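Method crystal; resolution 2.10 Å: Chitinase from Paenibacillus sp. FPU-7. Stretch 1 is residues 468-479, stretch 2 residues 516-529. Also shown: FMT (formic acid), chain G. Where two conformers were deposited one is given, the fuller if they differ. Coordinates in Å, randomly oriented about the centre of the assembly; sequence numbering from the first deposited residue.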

# COMPACT_ATOMS: atom_id res chain seq x y z
N GLU B 468 16.57 3.45 -17.37
CA GLU B 468 16.34 2.43 -18.41
C GLU B 468 15.12 1.60 -18.07
O GLU B 468 15.21 0.46 -17.56
CB GLU B 468 17.61 1.55 -18.64
CG GLU B 468 18.86 2.37 -19.03
CD GLU B 468 20.14 1.52 -19.28
OE1 GLU B 468 20.49 0.63 -18.47
OE2 GLU B 468 20.78 1.81 -20.31
N LEU B 469 13.96 2.19 -18.34
CA LEU B 469 12.73 1.66 -17.76
C LEU B 469 12.46 0.25 -18.22
O LEU B 469 12.14 -0.65 -17.40
CB LEU B 469 11.51 2.58 -18.06
CG LEU B 469 11.57 3.97 -17.42
CD1 LEU B 469 10.53 4.87 -18.04
CD2 LEU B 469 11.35 3.84 -15.93
N THR B 470 12.60 0.05 -19.53
CA THR B 470 12.34 -1.26 -20.11
C THR B 470 13.37 -2.22 -19.54
O THR B 470 13.03 -3.36 -19.17
CB THR B 470 12.40 -1.19 -21.66
OG1 THR B 470 11.20 -0.54 -22.15
CG2 THR B 470 12.51 -2.60 -22.28
N LYS B 471 14.62 -1.75 -19.39
CA LYS B 471 15.65 -2.58 -18.75
C LYS B 471 15.48 -2.89 -17.29
O LYS B 471 15.66 -4.03 -16.90
CB LYS B 471 17.04 -2.04 -19.03
CG LYS B 471 17.36 -2.09 -20.52
CD LYS B 471 18.83 -1.82 -20.81
CE LYS B 471 18.98 -0.93 -22.04
NZ LYS B 471 20.39 -1.01 -22.50
N ILE B 472 15.09 -1.91 -16.45
CA ILE B 472 15.01 -2.20 -14.99
C ILE B 472 13.74 -2.88 -14.60
O ILE B 472 13.68 -3.56 -13.59
CB ILE B 472 15.18 -0.92 -14.14
CG1 ILE B 472 14.02 0.08 -14.31
CG2 ILE B 472 16.50 -0.25 -14.44
CD1 ILE B 472 14.36 1.51 -13.88
N THR B 473 12.70 -2.73 -15.40
CA THR B 473 11.38 -3.21 -14.96
C THR B 473 11.32 -4.67 -14.68
O THR B 473 10.64 -5.10 -13.73
CB THR B 473 10.26 -2.76 -15.97
OG1 THR B 473 10.12 -1.33 -15.90
CG2 THR B 473 8.96 -3.30 -15.61
N PRO B 474 12.04 -5.51 -15.49
CA PRO B 474 12.04 -6.93 -15.11
C PRO B 474 12.63 -7.26 -13.76
O PRO B 474 12.23 -8.23 -13.12
CB PRO B 474 12.84 -7.60 -16.23
CG PRO B 474 12.57 -6.76 -17.41
CD PRO B 474 12.52 -5.33 -16.86
N TYR B 475 13.51 -6.43 -13.24
CA TYR B 475 13.98 -6.68 -11.88
C TYR B 475 13.06 -6.25 -10.72
O TYR B 475 13.29 -6.67 -9.57
CB TYR B 475 15.32 -6.01 -11.72
CG TYR B 475 16.28 -6.35 -12.81
CD1 TYR B 475 16.55 -7.68 -13.15
CD2 TYR B 475 16.94 -5.32 -13.53
CE1 TYR B 475 17.46 -7.97 -14.19
CE2 TYR B 475 17.83 -5.60 -14.56
CZ TYR B 475 18.09 -6.91 -14.89
OH TYR B 475 19.01 -7.12 -15.91
N LEU B 476 12.00 -5.46 -11.02
CA LEU B 476 11.19 -4.76 -9.98
C LEU B 476 9.81 -5.36 -9.78
O LEU B 476 9.15 -5.59 -10.73
CB LEU B 476 11.07 -3.27 -10.38
CG LEU B 476 12.41 -2.58 -10.60
CD1 LEU B 476 12.27 -1.19 -11.16
CD2 LEU B 476 13.25 -2.54 -9.34
N ASP B 477 9.36 -5.63 -8.57
CA ASP B 477 7.93 -5.92 -8.38
C ASP B 477 6.97 -4.77 -8.78
O ASP B 477 5.81 -5.01 -9.24
CB ASP B 477 7.66 -6.32 -6.93
CG ASP B 477 8.34 -7.64 -6.53
OD1 ASP B 477 9.58 -7.56 -6.33
OD2 ASP B 477 7.62 -8.67 -6.38
N TYR B 478 7.42 -3.54 -8.55
CA TYR B 478 6.68 -2.33 -8.97
C TYR B 478 7.53 -1.10 -8.88
O TYR B 478 8.60 -1.08 -8.22
CB TYR B 478 5.40 -2.20 -8.14
CG TYR B 478 5.63 -2.36 -6.67
CD1 TYR B 478 5.67 -3.60 -6.10
CD2 TYR B 478 5.76 -1.24 -5.81
CE1 TYR B 478 5.90 -3.78 -4.75
CE2 TYR B 478 5.94 -1.41 -4.42
CZ TYR B 478 6.05 -2.66 -3.90
OH TYR B 478 6.23 -2.86 -2.54
N ILE B 479 7.08 -0.08 -9.60
CA ILE B 479 7.59 1.26 -9.49
C ILE B 479 6.56 2.11 -8.69
O ILE B 479 5.38 2.21 -9.05
CB ILE B 479 7.86 1.86 -10.86
CG1 ILE B 479 8.93 1.01 -11.61
CG2 ILE B 479 8.37 3.28 -10.72
CD1 ILE B 479 9.11 1.43 -13.03
N LEU B 516 3.06 8.78 -19.32
CA LEU B 516 4.47 8.80 -19.65
C LEU B 516 5.12 7.45 -19.41
O LEU B 516 5.83 6.92 -20.27
CB LEU B 516 5.23 9.91 -18.93
CG LEU B 516 6.77 9.91 -18.94
CD1 LEU B 516 7.33 10.36 -20.32
CD2 LEU B 516 7.27 10.83 -17.84
N TYR B 517 4.85 6.86 -18.27
CA TYR B 517 5.41 5.60 -17.92
C TYR B 517 4.88 4.47 -18.83
O TYR B 517 5.70 3.68 -19.38
CB TYR B 517 5.25 5.26 -16.42
CG TYR B 517 6.33 5.88 -15.58
CD1 TYR B 517 6.38 7.25 -15.38
CD2 TYR B 517 7.36 5.10 -15.07
CE1 TYR B 517 7.44 7.85 -14.73
CE2 TYR B 517 8.40 5.68 -14.42
CZ TYR B 517 8.43 7.04 -14.23
OH TYR B 517 9.49 7.57 -13.49
N LEU B 518 3.56 4.41 -19.03
CA LEU B 518 2.98 3.40 -19.92
C LEU B 518 3.56 3.54 -21.36
O LEU B 518 3.85 2.56 -22.00
CB LEU B 518 1.48 3.47 -19.98
CG LEU B 518 0.63 3.19 -18.75
CD1 LEU B 518 -0.81 3.53 -19.07
CD2 LEU B 518 0.71 1.74 -18.33
N ASN B 519 3.74 4.75 -21.80
CA ASN B 519 4.31 5.05 -23.09
C ASN B 519 5.77 4.63 -23.25
O ASN B 519 6.24 4.55 -24.39
CB ASN B 519 4.19 6.56 -23.38
CG ASN B 519 2.76 6.95 -23.89
OD1 ASN B 519 1.96 6.08 -24.28
ND2 ASN B 519 2.45 8.26 -23.89
N ASN B 520 6.49 4.42 -22.16
CA ASN B 520 7.84 3.88 -22.20
C ASN B 520 7.89 2.36 -21.97
O ASN B 520 8.94 1.80 -21.76
CB ASN B 520 8.69 4.62 -21.18
CG ASN B 520 9.16 5.94 -21.69
OD1 ASN B 520 10.11 6.00 -22.46
ND2 ASN B 520 8.52 7.04 -21.26
N GLY B 521 6.78 1.66 -22.01
CA GLY B 521 6.81 0.24 -21.85
C GLY B 521 6.56 -0.28 -20.48
O GLY B 521 6.47 -1.50 -20.33
N VAL B 522 6.45 0.57 -19.44
CA VAL B 522 6.25 -0.02 -18.13
C VAL B 522 4.81 -0.54 -18.05
O VAL B 522 3.90 0.18 -18.42
CB VAL B 522 6.58 0.95 -16.98
CG1 VAL B 522 6.47 0.27 -15.65
CG2 VAL B 522 7.93 1.64 -17.23
N PRO B 523 4.60 -1.79 -17.58
CA PRO B 523 3.27 -2.30 -17.46
C PRO B 523 2.41 -1.65 -16.35
O PRO B 523 2.91 -1.47 -15.24
CB PRO B 523 3.49 -3.78 -17.04
CG PRO B 523 4.91 -4.07 -17.39
CD PRO B 523 5.60 -2.79 -17.24
N ALA B 524 1.12 -1.53 -16.59
CA ALA B 524 0.16 -0.93 -15.61
C ALA B 524 0.28 -1.60 -14.25
O ALA B 524 0.47 -0.91 -13.23
CB ALA B 524 -1.29 -0.97 -16.14
N GLU B 525 0.23 -2.94 -14.30
CA GLU B 525 0.49 -3.93 -13.26
C GLU B 525 1.60 -3.56 -12.24
O GLU B 525 1.63 -4.05 -11.11
CB GLU B 525 0.94 -5.25 -13.97
CG GLU B 525 0.58 -6.51 -13.21
CD GLU B 525 0.45 -7.71 -14.12
OE1 GLU B 525 -0.48 -8.57 -13.94
OE2 GLU B 525 1.30 -7.77 -15.03
N LYS B 526 2.57 -2.82 -12.71
CA LYS B 526 3.76 -2.53 -11.93
C LYS B 526 3.84 -1.02 -11.58
O LYS B 526 4.94 -0.49 -11.21
CB LYS B 526 5.02 -2.96 -12.73
CG LYS B 526 5.24 -4.46 -12.81
CD LYS B 526 6.58 -4.85 -13.42
CE LYS B 526 6.92 -6.31 -13.00
NZ LYS B 526 8.29 -6.64 -13.46
N LEU B 527 2.72 -0.29 -11.76
CA LEU B 527 2.74 1.16 -11.48
C LEU B 527 1.91 1.47 -10.26
O LEU B 527 0.67 1.26 -10.28
CB LEU B 527 2.21 1.95 -12.64
CG LEU B 527 3.16 1.99 -13.84
CD1 LEU B 527 2.38 2.70 -14.93
CD2 LEU B 527 4.46 2.71 -13.57
N MET B 528 2.56 2.01 -9.23
CA MET B 528 1.84 2.51 -8.06
C MET B 528 1.72 4.02 -8.25
O MET B 528 2.68 4.76 -8.60
CB MET B 528 2.57 2.24 -6.77
CG MET B 528 2.71 0.80 -6.39
SD MET B 528 1.32 0.04 -5.64
CE MET B 528 1.30 0.81 -4.02
N VAL B 529 0.52 4.48 -7.98
CA VAL B 529 0.24 5.90 -8.06
C VAL B 529 0.55 6.55 -6.71
O VAL B 529 0.09 6.03 -5.67
CB VAL B 529 -1.23 6.08 -8.44
CG1 VAL B 529 -1.74 7.50 -8.16
CG2 VAL B 529 -1.37 5.69 -9.91
C FMT G . 9.42 -9.35 -11.47
O1 FMT G . 10.66 -9.29 -11.45
O2 FMT G . 8.68 -9.27 -12.60
O HOH W 1 11.20 1.99 -23.05
O HOH W 2 3.14 -4.90 -8.92

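Each stretch runs from helix through a loop into a strand, and the two strands meet in parallel register, Ile 479 beside Leu 527 with their CA atoms 5.2 Å apart. Two nearly linear hydrogen bonds make the bridge: Ile 479 N donates to Lys 526 O (2.7 Å), and Met 528 N donates to Ile 479 O (2.8 Å). Ile 479 thus spends both its backbone polar groups on the neighbouring strand, as a parallel bridge requires. Gly 521, with phi near 96°, adopts a conformation in which a CB would press against the preceding carbonyl, so glycine suits this turn.

Among the side chains, Lys 526 loses most surface to the contact. Its extended chain, t from chi2 onward, passes Thr 473, where Lys 526 CD lies 3.6 Å from Thr 473 CG2, and brings NZ to Thr 473 O (2.8 Å) and Leu 476 O (3.0 Å). A long, cationic donor can reach both carbonyls, three residues apart in the chain; Lys 526 NZ also donates to O2 of a bound formic acid (2.8 Å).

Leu 469, Val 522 and Ile 479 are buried, so branched apolar chains pack there without leaving polar groups unpaired. Leu 469 sets CD2 3.8 Å from Tyr 517 CE2, a ring whose OH bonds elsewhere in the structure, while Ile 479 CD1 meets Val 522 CG1 at 3.9 Å. Flexible Met 528 places CG 3.7 Å from Tyr 478 CD2.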